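PDB 2I79: acetyltransferase, GNAT family, which binds acetyl coenzyme A and probably transfers its acetyl group to an acceptor substrate, as other GNAT-family N-acetyltransferases do. Local coordinates for residues A[58-63]-A[112-117]; A[72-77]-A[105-110]; A[92-97]-A[101-106]; A[124-129]-A[137-142]. All coordinates share one frame; numbering follows the deposited sequence.

Three of the four contacts, 1, 2 and 3, lay helix 103-117 along the central sheet, working from its C-terminal end (contact 1) to its N-terminal end (contact 3); contact 4 sets the next helix, 133-141, against strand 123-129. Contacts 1 and 2 sit on neighbouring strands, joined by Leu62 N and Val74 O at 2.9 Å, with centres about 8 Å apart. Contacts 2 and 3 share Ser105 and Leu106. Acetyl coenzyme A is touched by contacts 2, 3 and 4, whose helices meet where Ser105 OG lies 2.7 Å from Lys141 NZ. Contact 1 is remote from it, the side chain of Ile60 being about 13 Å from the cofactor.

Contact 1 of 4, residues A[58-63]-A[112-117]; sequences NQITLL and IEWAQA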
# COMPACT_ATOMS: atom_id res chain seq x y z
N ASN A 58 -11.03 12.16 2.00
CA ASN A 58 -10.22 11.39 2.94
C ASN A 58 -8.72 11.42 2.57
O ASN A 58 -7.92 10.66 3.10
CB ASN A 58 -10.77 9.96 3.11
CG ASN A 58 -10.53 9.04 1.90
OD1 ASN A 58 -10.24 9.47 0.79
ND2 ASN A 58 -10.68 7.75 2.12
N GLN A 59 -8.36 12.32 1.66
CA GLN A 59 -6.99 12.51 1.30
C GLN A 59 -6.63 14.00 1.35
O GLN A 59 -7.52 14.86 1.28
CB GLN A 59 -6.74 11.94 -0.09
CG GLN A 59 -7.03 10.44 -0.23
CD GLN A 59 -6.78 9.94 -1.62
OE1 GLN A 59 -7.59 10.16 -2.54
NE2 GLN A 59 -5.67 9.26 -1.82
N ILE A 60 -5.33 14.29 1.48
CA ILE A 60 -4.83 15.67 1.47
C ILE A 60 -3.33 15.76 1.24
O ILE A 60 -2.56 14.90 1.66
CB ILE A 60 -5.18 16.40 2.80
CG1 ILE A 60 -5.03 17.92 2.63
CG2 ILE A 60 -4.34 15.91 3.93
CD1 ILE A 60 -5.96 18.74 3.54
N THR A 61 -2.92 16.85 0.59
CA THR A 61 -1.53 17.24 0.49
C THR A 61 -1.38 18.67 1.02
O THR A 61 -2.01 19.59 0.51
CB THR A 61 -1.01 17.20 -0.95
OG1 THR A 61 -1.13 15.89 -1.45
CG2 THR A 61 0.48 17.64 -1.04
N LEU A 62 -0.56 18.82 2.06
CA LEU A 62 -0.24 20.10 2.67
C LEU A 62 1.20 20.49 2.38
O LEU A 62 2.11 19.66 2.48
CB LEU A 62 -0.41 20.04 4.19
CG LEU A 62 -1.83 19.89 4.78
CD1 LEU A 62 -1.74 19.76 6.31
CD2 LEU A 62 -2.74 21.04 4.42
N LEU A 63 1.40 21.76 2.07
CA LEU A 63 2.71 22.30 1.74
C LEU A 63 3.17 23.34 2.78
O LEU A 63 2.35 24.11 3.30
CB LEU A 63 2.64 22.96 0.36
CG LEU A 63 2.16 22.15 -0.85
CD1 LEU A 63 2.17 23.00 -2.11
CD2 LEU A 63 2.99 20.89 -1.04
N ILE A 112 -2.58 15.73 11.17
CA ILE A 112 -3.37 14.99 12.17
C ILE A 112 -4.69 15.71 12.50
O ILE A 112 -5.74 15.08 12.63
CB ILE A 112 -2.57 14.76 13.48
CG1 ILE A 112 -1.38 13.80 13.23
CG2 ILE A 112 -3.49 14.25 14.59
CD1 ILE A 112 -0.29 13.82 14.38
N GLU A 113 -4.62 17.03 12.62
CA GLU A 113 -5.79 17.84 12.90
C GLU A 113 -6.79 17.77 11.75
O GLU A 113 -7.99 17.63 11.99
CB GLU A 113 -5.36 19.29 13.08
CG GLU A 113 -5.91 19.95 14.30
CD GLU A 113 -5.36 21.35 14.47
OE1 GLU A 113 -4.66 21.59 15.50
OE2 GLU A 113 -5.61 22.18 13.56
N TRP A 114 -6.31 17.86 10.51
CA TRP A 114 -7.18 17.70 9.35
C TRP A 114 -7.82 16.30 9.38
O TRP A 114 -9.02 16.16 9.16
CB TRP A 114 -6.42 17.94 8.03
CG TRP A 114 -7.31 17.79 6.82
CD1 TRP A 114 -8.05 18.77 6.22
CD2 TRP A 114 -7.59 16.58 6.10
NE1 TRP A 114 -8.77 18.25 5.18
CE2 TRP A 114 -8.51 16.91 5.09
CE3 TRP A 114 -7.17 15.25 6.22
CZ2 TRP A 114 -8.99 15.96 4.19
CZ3 TRP A 114 -7.66 14.32 5.34
CH2 TRP A 114 -8.56 14.68 4.34
N ALA A 115 -7.02 15.28 9.67
CA ALA A 115 -7.50 13.92 9.62
C ALA A 115 -8.63 13.74 10.64
O ALA A 115 -9.65 13.14 10.34
CB ALA A 115 -6.37 12.93 9.87
N GLN A 116 -8.42 14.28 11.84
CA GLN A 116 -9.45 14.32 12.89
C GLN A 116 -10.74 15.01 12.44
O GLN A 116 -11.84 14.49 12.64
CB GLN A 116 -8.88 15.01 14.15
CG GLN A 116 -7.83 14.17 14.89
CD GLN A 116 -7.03 14.95 15.95
OE1 GLN A 116 -6.98 16.18 15.95
NE2 GLN A 116 -6.38 14.21 16.83
N ALA A 117 -10.62 16.16 11.79
CA ALA A 117 -11.80 16.92 11.41
C ALA A 117 -12.59 16.28 10.24
O ALA A 117 -13.79 16.51 10.11
CB ALA A 117 -11.41 18.35 11.08
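The start of strand 60-66 and the loop before it pack against the last turns of helix 103-117, with CA of Asn58 7.6 Å from CA of Ala115 and CA of Ile60 8.5 Å from CA of Trp114. One indole carries the meeting. Trp114 has CG anti to its backbone N (chi1 -180°), which sends the ring from the helix onto the strand. Ile60 lies along one face: CD1 sits 3.3 Å from the centroid of the five-membered ring of Trp114, 12° off the normal, a CH-pi contact, while CG2 rests against the six-membered ring, 3.7 Å from CE3 of Trp114. The far rim of the indole reaches the loop backbone. There CH2 of Trp114 is 3.2 Å from the carbonyl O of Gln59, which approaches obliquely, and 3.7 Å from C of Asn58, which lies near the ring plane. The beta carbon of Asn58 points away from the helix, and its ND2 donates to the carbonyl of Arg85. Ile60 also packs on Ile76 of the adjoining strand 69-77. With no hydrogen bond between the two segments, helix and sheet are held here by apolar and CH-pi contact, and the indole spans both the strand and its entry loop.

Contact 2 of 4, residues A[72-77]-A[105-110]; sequences GIVNIT and SLLLEE. With ACO (acetyl coenzyme *a), chain G.
Leu107 drops from helix 103-117 onto strand 69-77, meeting Val74 first: its CB is 4.0 Å from Val74 CG1 and its CG 3.8 Å from the same methyl. At the tip, CD2 of Leu107 runs on past Val74 to the backbone nearer the start of the strand, 3.8 Å from C of Gly72 and 3.9 Å from N of Ile73. Leucine and valine lie alongside one another, pointing opposite ways. CG1 of Val74 is flanked by the valine's own N and C (chi1 53°), and this methyl also comes within 3.6 Å of Leu107 O, touching backbone and side chain of one residue together. Gly72 has no side chain, and the leucine methyl can settle close against its main chain. Helix and strand run nearly side by side, their axes 8.4 Å apart at closest approach and inclined by 25°, as a helix lies on the central sheet of the GNAT fold. Ile7 of strand 5-9 also touches Leu107, while Val74 packs between Leu62 and Ile92 on the two flanking strands. Near the N-terminal end of the helix, on a side away from the strand, Ser105 grips one pyrophosphate oxygen twice: its N donates to O2A of acetyl coenzyme A at 2.9 Å, and its OG donates to that O2A at 3.0 Å. The same hydroxyl is hydrogen-bonded to Lys141 NZ of helix 133-141.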
# COMPACT_ATOMS: atom_id res chain seq x y z
N GLY A 72 8.69 21.72 2.69
CA GLY A 72 8.21 20.45 3.20
C GLY A 72 6.82 20.09 2.70
O GLY A 72 6.07 20.94 2.24
N ILE A 73 6.49 18.80 2.73
CA ILE A 73 5.15 18.33 2.38
C ILE A 73 4.71 17.23 3.32
O ILE A 73 5.53 16.45 3.81
CB ILE A 73 5.05 17.83 0.92
CG1 ILE A 73 5.86 16.55 0.69
CG2 ILE A 73 5.47 18.94 -0.04
CD1 ILE A 73 4.96 15.28 0.63
N VAL A 74 3.42 17.20 3.61
CA VAL A 74 2.80 16.05 4.26
C VAL A 74 1.66 15.59 3.34
O VAL A 74 0.88 16.39 2.81
CB VAL A 74 2.37 16.31 5.75
CG1 VAL A 74 1.49 17.52 5.90
CG2 VAL A 74 1.65 15.05 6.34
N ASN A 75 1.60 14.28 3.13
CA ASN A 75 0.66 13.68 2.22
C ASN A 75 -0.15 12.64 2.98
O ASN A 75 0.42 11.77 3.68
CB ASN A 75 1.46 13.02 1.12
CG ASN A 75 0.79 13.08 -0.19
OD1 ASN A 75 0.32 12.06 -0.69
ND2 ASN A 75 0.72 14.28 -0.76
N ILE A 76 -1.47 12.74 2.92
CA ILE A 76 -2.31 11.62 3.30
C ILE A 76 -2.99 11.04 2.07
O ILE A 76 -3.64 11.75 1.30
CB ILE A 76 -3.36 11.97 4.33
CG1 ILE A 76 -2.71 12.52 5.60
CG2 ILE A 76 -4.19 10.73 4.62
CD1 ILE A 76 -3.71 13.08 6.58
N THR A 77 -2.79 9.75 1.91
CA THR A 77 -3.32 8.95 0.81
C THR A 77 -4.26 7.90 1.40
O THR A 77 -4.13 7.52 2.54
CB THR A 77 -2.15 8.30 0.09
OG1 THR A 77 -1.88 9.05 -1.09
CG2 THR A 77 -2.40 6.86 -0.22
N SER A 105 7.30 18.65 12.63
CA SER A 105 6.25 18.59 13.66
C SER A 105 5.04 19.42 13.35
O SER A 105 3.93 18.99 13.56
CB SER A 105 6.78 19.07 15.02
OG SER A 105 7.61 18.10 15.57
N LEU A 106 5.25 20.65 12.92
CA LEU A 106 4.15 21.54 12.55
C LEU A 106 3.25 20.93 11.46
O LEU A 106 2.01 20.96 11.55
CB LEU A 106 4.75 22.84 12.04
CG LEU A 106 4.13 24.19 12.41
CD1 LEU A 106 3.58 24.24 13.85
CD2 LEU A 106 5.24 25.26 12.15
N LEU A 107 3.89 20.36 10.45
CA LEU A 107 3.20 19.72 9.32
C LEU A 107 2.48 18.44 9.76
O LEU A 107 1.32 18.24 9.43
CB LEU A 107 4.22 19.39 8.22
CG LEU A 107 4.20 19.99 6.80
CD1 LEU A 107 3.38 21.29 6.63
CD2 LEU A 107 5.65 20.17 6.32
N LEU A 108 3.18 17.60 10.53
CA LEU A 108 2.55 16.40 11.08
C LEU A 108 1.32 16.75 11.89
O LEU A 108 0.28 16.10 11.77
CB LEU A 108 3.52 15.59 11.97
CG LEU A 108 3.43 14.06 11.89
CD1 LEU A 108 3.77 13.46 13.17
CD2 LEU A 108 2.05 13.50 11.37
N GLU A 109 1.41 17.79 12.73
CA GLU A 109 0.27 18.15 13.57
C GLU A 109 -0.89 18.69 12.77
O GLU A 109 -2.05 18.43 13.09
CB GLU A 109 0.62 19.15 14.66
CG GLU A 109 0.27 18.66 16.13
CD GLU A 109 -0.85 17.58 16.23
OE1 GLU A 109 -0.56 16.52 16.82
OE2 GLU A 109 -2.01 17.79 15.73
N GLU A 110 -0.58 19.47 11.74
CA GLU A 110 -1.64 19.98 10.87
C GLU A 110 -2.35 18.85 10.13
O GLU A 110 -3.59 18.88 9.95
CB GLU A 110 -1.09 21.01 9.88
CG GLU A 110 -0.82 22.38 10.49
CD GLU A 110 -1.95 22.86 11.41
OE1 GLU A 110 -3.13 22.81 10.99
OE2 GLU A 110 -1.64 23.27 12.56
N1A ACO G . 17.66 10.42 16.39
C2A ACO G . 16.62 10.81 17.16
N3A ACO G . 16.04 12.02 17.03
C4A ACO G . 16.47 12.91 16.12
C5A ACO G . 17.58 12.56 15.24
C6A ACO G . 18.17 11.22 15.42
N6A ACO G . 19.20 10.82 14.65
N7A ACO G . 17.81 13.61 14.44
C8A ACO G . 16.89 14.56 14.80
N9A ACO G . 16.10 14.14 15.80
C1B ACO G . 14.96 14.78 16.51
C2B ACO G . 15.04 16.27 16.84
O2B ACO G . 15.70 16.50 18.08
C3B ACO G . 13.57 16.60 16.95
O3B ACO G . 12.96 16.11 18.13
P3B ACO G . 12.51 17.04 19.35
O7A ACO G . 13.91 17.31 19.86
O8A ACO G . 11.63 16.20 20.25
O9A ACO G . 11.75 18.21 18.76
C4B ACO G . 12.95 15.74 15.85
O4B ACO G . 13.79 14.60 15.72
C5B ACO G . 12.83 16.53 14.55
O5B ACO G . 11.60 17.25 14.64
P1A ACO G . 11.30 18.41 13.57
O1A ACO G . 12.49 19.34 13.47
O2A ACO G . 9.92 18.92 13.90
O3A ACO G . 11.34 17.54 12.21
P2A ACO G . 12.15 17.85 10.82
O4A ACO G . 13.66 17.61 10.87
O5A ACO G . 11.61 19.18 10.35
O6A ACO G . 11.47 16.63 9.97
CBP ACO G . 11.90 14.45 8.96
CCP ACO G . 11.82 15.28 10.23
CDP ACO G . 12.16 12.99 9.37
CEP ACO G . 10.58 14.61 8.19
CAP ACO G . 13.07 14.95 8.10
OAP ACO G . 14.34 14.71 8.74
C9P ACO G . 13.05 14.31 6.72
O9P ACO G . 12.35 14.79 5.84
N8P ACO G . 13.83 13.26 6.51
C7P ACO G . 13.97 12.55 5.23
C6P ACO G . 12.67 11.92 4.72
C5P ACO G . 12.07 11.01 5.75
O5P ACO G . 12.75 10.15 6.26
N4P ACO G . 10.79 11.21 6.07
C3P ACO G . 10.07 10.41 7.04
C2P ACO G . 9.73 9.01 6.54
S1P ACO G . 8.62 9.13 5.16
C ACO G . 7.07 8.94 5.61
O ACO G . 6.69 9.85 6.31
CH3 ACO G . 6.29 7.72 5.14

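Contact 3 of 4, residues A[92-97]-A[101-106]; sequences IVIGKR and NGLGSL. With ACO (acetyl coenzyme *a), chain G.
Ile94 carries CG1 anti to its carbonyl carbon (chi1 -59°) and Leu103 carries CG anti to its backbone N (chi1 -176°), which brings CD1 of Ile94 to 3.8 Å from CG of Leu103, the two side chains crossing at a slant. They close the turn between strand 87-94 and helix 103-117 in a beta-alpha-beta unit, and the loop at this helix start is the pyrophosphate-binding loop of the GNAT fold. Beside them, CG1 of Ile94 lies 4.0 Å from N of Gly104, packing the helix's first turn against the strand. The strand edge binds the pantetheine arm of acetyl coenzyme A much as a neighbouring strand would: N4P donates to O of Ile92, and N of Ile94 donates to O9P at 2.8 Å, nearly straight at 166°. N of Ile92 also donates, at 2.9 Å, to the thioester carbonyl O. At the helix start, Gly102, in the N-cap position, donates its N to O1A, and N of Gly104 reaches O5A on the other phosphate at 2.8 Å. The start of the helix probably adds a favourable dipole toward these negative groups. Gly104, with no side chain, lets the ester oxygen O6A, which joins the second phosphate to the pantetheine arm, lie close to its CA. CG1 of Ile94 borders this ester oxygen, 3.8 Å from O6A of the cofactor.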
# COMPACT_ATOMS: atom_id res chain seq x y z
N ILE A 92 5.71 12.23 4.89
CA ILE A 92 6.28 13.58 5.13
C ILE A 92 7.74 13.65 4.68
O ILE A 92 8.54 12.75 4.94
CB ILE A 92 6.22 13.99 6.63
CG1 ILE A 92 4.79 13.82 7.19
CG2 ILE A 92 6.69 15.48 6.87
CD1 ILE A 92 4.65 14.22 8.67
N VAL A 93 8.12 14.74 4.03
CA VAL A 93 9.53 14.97 3.75
C VAL A 93 9.80 16.46 3.83
O VAL A 93 8.97 17.27 3.40
CB VAL A 93 9.97 14.37 2.40
CG1 VAL A 93 9.11 14.91 1.26
CG2 VAL A 93 11.44 14.66 2.16
N ILE A 94 10.95 16.79 4.45
CA ILE A 94 11.43 18.17 4.63
C ILE A 94 12.79 18.26 3.92
O ILE A 94 13.55 17.29 3.91
CB ILE A 94 11.57 18.54 6.13
CG1 ILE A 94 10.23 18.39 6.87
CG2 ILE A 94 12.08 19.98 6.32
CD1 ILE A 94 9.12 19.36 6.42
N GLY A 95 13.05 19.40 3.26
CA GLY A 95 14.37 19.66 2.71
C GLY A 95 15.41 19.58 3.80
O GLY A 95 15.19 20.10 4.90
N LYS A 96 16.52 18.92 3.51
CA LYS A 96 17.54 18.61 4.48
C LYS A 96 18.04 19.89 5.14
O LYS A 96 18.13 19.97 6.35
CB LYS A 96 18.70 17.87 3.80
CG LYS A 96 19.73 17.28 4.77
CD LYS A 96 20.68 16.28 4.07
CE LYS A 96 21.83 15.89 5.00
NZ LYS A 96 22.65 14.69 4.59
N ARG A 97 18.28 20.89 4.31
CA ARG A 97 18.69 22.22 4.76
C ARG A 97 17.83 22.77 5.93
O ARG A 97 18.34 23.58 6.71
CB ARG A 97 18.66 23.20 3.56
CG ARG A 97 19.67 24.32 3.63
CD ARG A 97 20.42 24.53 2.24
NE ARG A 97 21.19 23.32 1.84
CZ ARG A 97 20.92 22.52 0.80
NH1 ARG A 97 19.90 22.76 -0.04
NH2 ARG A 97 21.70 21.45 0.58
N ASN A 101 14.26 22.12 12.95
CA ASN A 101 13.80 23.43 13.31
C ASN A 101 12.32 23.41 13.70
O ASN A 101 11.73 24.48 13.94
CB ASN A 101 14.02 24.39 12.14
CG ASN A 101 15.46 24.78 11.98
OD1 ASN A 101 16.03 25.44 12.85
ND2 ASN A 101 16.09 24.34 10.91
N GLY A 102 11.72 22.22 13.77
CA GLY A 102 10.30 22.10 14.12
C GLY A 102 9.34 22.00 12.93
O GLY A 102 8.15 21.87 13.11
N LEU A 103 9.83 22.06 11.70
CA LEU A 103 8.91 22.12 10.55
C LEU A 103 8.13 20.81 10.35
O LEU A 103 6.91 20.81 10.15
CB LEU A 103 9.64 22.53 9.27
CG LEU A 103 8.72 22.72 8.06
CD1 LEU A 103 7.56 23.73 8.32
CD2 LEU A 103 9.57 23.12 6.85
N GLY A 104 8.86 19.69 10.42
CA GLY A 104 8.26 18.35 10.39
C GLY A 104 7.11 18.19 11.39
O GLY A 104 6.07 17.65 11.03
N SER A 105 7.30 18.65 12.63
CA SER A 105 6.25 18.59 13.66
C SER A 105 5.04 19.42 13.35
O SER A 105 3.93 18.99 13.56
CB SER A 105 6.78 19.07 15.02
OG SER A 105 7.61 18.10 15.57
N LEU A 106 5.25 20.65 12.92
CA LEU A 106 4.15 21.54 12.55
C LEU A 106 3.25 20.93 11.46
O LEU A 106 2.01 20.96 11.55
CB LEU A 106 4.75 22.84 12.04
CG LEU A 106 4.13 24.19 12.41
CD1 LEU A 106 3.58 24.24 13.85
CD2 LEU A 106 5.24 25.26 12.15
N1A ACO G . 17.66 10.42 16.39
C2A ACO G . 16.62 10.81 17.16
N3A ACO G . 16.04 12.02 17.03
C4A ACO G . 16.47 12.91 16.12
C5A ACO G . 17.58 12.56 15.24
C6A ACO G . 18.17 11.22 15.42
N6A ACO G . 19.20 10.82 14.65
N7A ACO G . 17.81 13.61 14.44
C8A ACO G . 16.89 14.56 14.80
N9A ACO G . 16.10 14.14 15.80
C1B ACO G . 14.96 14.78 16.51
C2B ACO G . 15.04 16.27 16.84
O2B ACO G . 15.70 16.50 18.08
C3B ACO G . 13.57 16.60 16.95
O3B ACO G . 12.96 16.11 18.13
P3B ACO G . 12.51 17.04 19.35
O7A ACO G . 13.91 17.31 19.86
O8A ACO G . 11.63 16.20 20.25
O9A ACO G . 11.75 18.21 18.76
C4B ACO G . 12.95 15.74 15.85
O4B ACO G . 13.79 14.60 15.72
C5B ACO G . 12.83 16.53 14.55
O5B ACO G . 11.60 17.25 14.64
P1A ACO G . 11.30 18.41 13.57
O1A ACO G . 12.49 19.34 13.47
O2A ACO G . 9.92 18.92 13.90
O3A ACO G . 11.34 17.54 12.21
P2A ACO G . 12.15 17.85 10.82
O4A ACO G . 13.66 17.61 10.87
O5A ACO G . 11.61 19.18 10.35
O6A ACO G . 11.47 16.63 9.97
CBP ACO G . 11.90 14.45 8.96
CCP ACO G . 11.82 15.28 10.23
CDP ACO G . 12.16 12.99 9.37
CEP ACO G . 10.58 14.61 8.19
CAP ACO G . 13.07 14.95 8.10
OAP ACO G . 14.34 14.71 8.74
C9P ACO G . 13.05 14.31 6.72
O9P ACO G . 12.35 14.79 5.84
N8P ACO G . 13.83 13.26 6.51
C7P ACO G . 13.97 12.55 5.23
C6P ACO G . 12.67 11.92 4.72
C5P ACO G . 12.07 11.01 5.75
O5P ACO G . 12.75 10.15 6.26
N4P ACO G . 10.79 11.21 6.07
C3P ACO G . 10.07 10.41 7.04
C2P ACO G . 9.73 9.01 6.54
S1P ACO G . 8.62 9.13 5.16
C ACO G . 7.07 8.94 5.61
O ACO G . 6.69 9.85 6.31
CH3 ACO G . 6.29 7.72 5.14

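Contact 4 of 4, residues A[124-129]-A[137-142]; sequences LQLTVQ and HLYQKH. With ACO (acetyl coenzyme *a), chain G.
The thioester carbonyl O of acetyl coenzyme A is gripped by two groups, Tyr139 OH, a short 2.5 Å from O of the cofactor, and the backbone N of Ile92; together they would probably draw charge onto that oxygen. The carbonyl O lies near the plane of the Tyr139 ring, at its edge. Leu126 of strand 123-129 takes one face. Its CG stands between backbone N and carbonyl carbon (chi1 64°), and from there CD1 comes over the ring, 3.6 Å from the centroid of Tyr139 and 28° off the normal, a CH-pi contact offset toward the hydroxyl-bearing rim, 3.3 Å from CZ of Tyr139, while CD2 sits 3.7 Å from Tyr139 CE1. CD1 also touches the acetyl methyl, CH3, at 3.5 Å. Val128 CG2 adds a looser contact from an oblique position. Strand 123-129 and helix 133-141 thus frame the acetyl end of the cofactor cleft in the GNAT fold, and Phe144 meets the tyrosine edge-to-face. The same helix also holds the 3'-phosphate: NE2 of His137 donates in its ring plane to O8A at 2.8 Å, and Lys141 NZ makes a weak bond to O9A. His142 turns ND1 back to Leu138 O at 3.2 Å, almost straight at 173°.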
# COMPACT_ATOMS: atom_id res chain seq x y z
N LEU A 124 -4.27 6.64 11.04
CA LEU A 124 -3.12 7.01 10.22
C LEU A 124 -1.99 5.99 10.43
O LEU A 124 -1.80 5.43 11.51
CB LEU A 124 -2.62 8.43 10.52
CG LEU A 124 -3.61 9.58 10.38
CD1 LEU A 124 -2.99 10.89 10.88
CD2 LEU A 124 -4.10 9.74 8.93
N GLN A 125 -1.26 5.74 9.35
CA GLN A 125 -0.24 4.72 9.36
C GLN A 125 0.84 5.02 8.33
O GLN A 125 0.62 5.75 7.36
CB GLN A 125 -0.86 3.36 9.06
CG GLN A 125 -1.37 3.19 7.62
CD GLN A 125 -1.95 1.81 7.37
OE1 GLN A 125 -2.35 1.11 8.29
NE2 GLN A 125 -1.97 1.39 6.10
N LEU A 126 2.02 4.44 8.59
CA LEU A 126 3.14 4.43 7.67
C LEU A 126 4.07 3.32 8.06
O LEU A 126 3.86 2.66 9.06
CB LEU A 126 3.91 5.74 7.72
CG LEU A 126 4.63 6.14 9.02
CD1 LEU A 126 5.61 7.17 8.58
CD2 LEU A 126 3.75 6.71 10.10
N THR A 127 5.07 3.10 7.22
CA THR A 127 6.21 2.27 7.53
C THR A 127 7.41 3.20 7.45
O THR A 127 7.42 4.12 6.62
CB THR A 127 6.39 1.12 6.53
OG1 THR A 127 6.66 1.68 5.27
CG2 THR A 127 5.14 0.27 6.40
N VAL A 128 8.40 2.95 8.30
CA VAL A 128 9.59 3.79 8.45
C VAL A 128 10.81 2.85 8.61
O VAL A 128 10.75 1.91 9.41
CB VAL A 128 9.51 4.70 9.75
CG1 VAL A 128 10.75 5.62 9.89
CG2 VAL A 128 8.24 5.57 9.72
N GLN A 129 11.91 3.13 7.90
CA GLN A 129 13.11 2.30 8.06
C GLN A 129 13.56 2.34 9.54
O GLN A 129 13.55 3.39 10.18
CB GLN A 129 14.23 2.76 7.14
CG GLN A 129 13.95 2.64 5.63
CD GLN A 129 15.00 3.37 4.78
OE1 GLN A 129 15.97 3.94 5.31
NE2 GLN A 129 14.82 3.36 3.46
N HIS A 137 11.42 8.90 15.91
CA HIS A 137 11.19 9.83 17.01
C HIS A 137 10.06 10.85 16.77
O HIS A 137 9.23 11.12 17.67
CB HIS A 137 12.47 10.59 17.32
CG HIS A 137 12.27 11.69 18.31
ND1 HIS A 137 12.24 11.47 19.67
CD2 HIS A 137 12.04 13.01 18.13
CE1 HIS A 137 12.03 12.62 20.29
NE2 HIS A 137 11.89 13.57 19.38
N LEU A 138 10.07 11.44 15.57
CA LEU A 138 9.11 12.47 15.25
C LEU A 138 7.72 11.86 15.37
O LEU A 138 6.86 12.41 16.04
CB LEU A 138 9.34 13.03 13.83
CG LEU A 138 8.27 14.03 13.29
CD1 LEU A 138 8.33 15.39 13.98
CD2 LEU A 138 8.37 14.18 11.81
N TYR A 139 7.51 10.71 14.74
CA TYR A 139 6.20 10.08 14.77
C TYR A 139 5.75 9.66 16.19
O TYR A 139 4.58 9.88 16.56
CB TYR A 139 6.16 8.92 13.77
CG TYR A 139 6.01 9.41 12.34
CD1 TYR A 139 4.79 9.90 11.88
CD2 TYR A 139 7.07 9.36 11.44
CE1 TYR A 139 4.61 10.32 10.55
CE2 TYR A 139 6.91 9.80 10.11
CZ TYR A 139 5.68 10.28 9.68
OH TYR A 139 5.48 10.70 8.37
N GLN A 140 6.66 9.10 16.99
CA GLN A 140 6.34 8.74 18.39
C GLN A 140 5.87 9.98 19.16
O GLN A 140 4.90 9.93 19.89
CB GLN A 140 7.54 8.11 19.10
CG GLN A 140 7.89 6.71 18.57
CD GLN A 140 8.92 5.98 19.44
OE1 GLN A 140 10.14 6.18 19.31
NE2 GLN A 140 8.43 5.14 20.32
N LYS A 141 6.55 11.09 18.96
CA LYS A 141 6.16 12.35 19.58
C LYS A 141 4.67 12.70 19.35
O LYS A 141 4.03 13.29 20.20
CB LYS A 141 7.06 13.48 19.07
CG LYS A 141 6.86 14.87 19.70
CD LYS A 141 7.96 15.84 19.15
CE LYS A 141 7.43 17.28 18.84
NZ LYS A 141 8.47 18.17 18.15
N HIS A 142 4.13 12.33 18.18
CA HIS A 142 2.78 12.74 17.85
C HIS A 142 1.80 11.62 18.02
O HIS A 142 0.73 11.64 17.40
CB HIS A 142 2.72 13.31 16.42
CG HIS A 142 3.39 14.64 16.31
ND1 HIS A 142 4.75 14.77 16.13
CD2 HIS A 142 2.90 15.90 16.40
CE1 HIS A 142 5.07 16.05 16.11
NE2 HIS A 142 3.96 16.76 16.28
N1A ACO G . 17.66 10.42 16.39
C2A ACO G . 16.62 10.81 17.16
N3A ACO G . 16.04 12.02 17.03
C4A ACO G . 16.47 12.91 16.12
C5A ACO G . 17.58 12.56 15.24
C6A ACO G . 18.17 11.22 15.42
N6A ACO G . 19.20 10.82 14.65
N7A ACO G . 17.81 13.61 14.44
C8A ACO G . 16.89 14.56 14.80
N9A ACO G . 16.10 14.14 15.80
C1B ACO G . 14.96 14.78 16.51
C2B ACO G . 15.04 16.27 16.84
O2B ACO G . 15.70 16.50 18.08
C3B ACO G . 13.57 16.60 16.95
O3B ACO G . 12.96 16.11 18.13
P3B ACO G . 12.51 17.04 19.35
O7A ACO G . 13.91 17.31 19.86
O8A ACO G . 11.63 16.20 20.25
O9A ACO G . 11.75 18.21 18.76
C4B ACO G . 12.95 15.74 15.85
O4B ACO G . 13.79 14.60 15.72
C5B ACO G . 12.83 16.53 14.55
O5B ACO G . 11.60 17.25 14.64
P1A ACO G . 11.30 18.41 13.57
O1A ACO G . 12.49 19.34 13.47
O2A ACO G . 9.92 18.92 13.90
O3A ACO G . 11.34 17.54 12.21
P2A ACO G . 12.15 17.85 10.82
O4A ACO G . 13.66 17.61 10.87
O5A ACO G . 11.61 19.18 10.35
O6A ACO G . 11.47 16.63 9.97
CBP ACO G . 11.90 14.45 8.96
CCP ACO G . 11.82 15.28 10.23
CDP ACO G . 12.16 12.99 9.37
CEP ACO G . 10.58 14.61 8.19
CAP ACO G . 13.07 14.95 8.10
OAP ACO G . 14.34 14.71 8.74
C9P ACO G . 13.05 14.31 6.72
O9P ACO G . 12.35 14.79 5.84
N8P ACO G . 13.83 13.26 6.51
C7P ACO G . 13.97 12.55 5.23
C6P ACO G . 12.67 11.92 4.72
C5P ACO G . 12.07 11.01 5.75
O5P ACO G . 12.75 10.15 6.26
N4P ACO G . 10.79 11.21 6.07
C3P ACO G . 10.07 10.41 7.04
C2P ACO G . 9.73 9.01 6.54
S1P ACO G . 8.62 9.13 5.16
C ACO G . 7.07 8.94 5.61
O ACO G . 6.69 9.85 6.31
CH3 ACO G . 6.29 7.72 5.14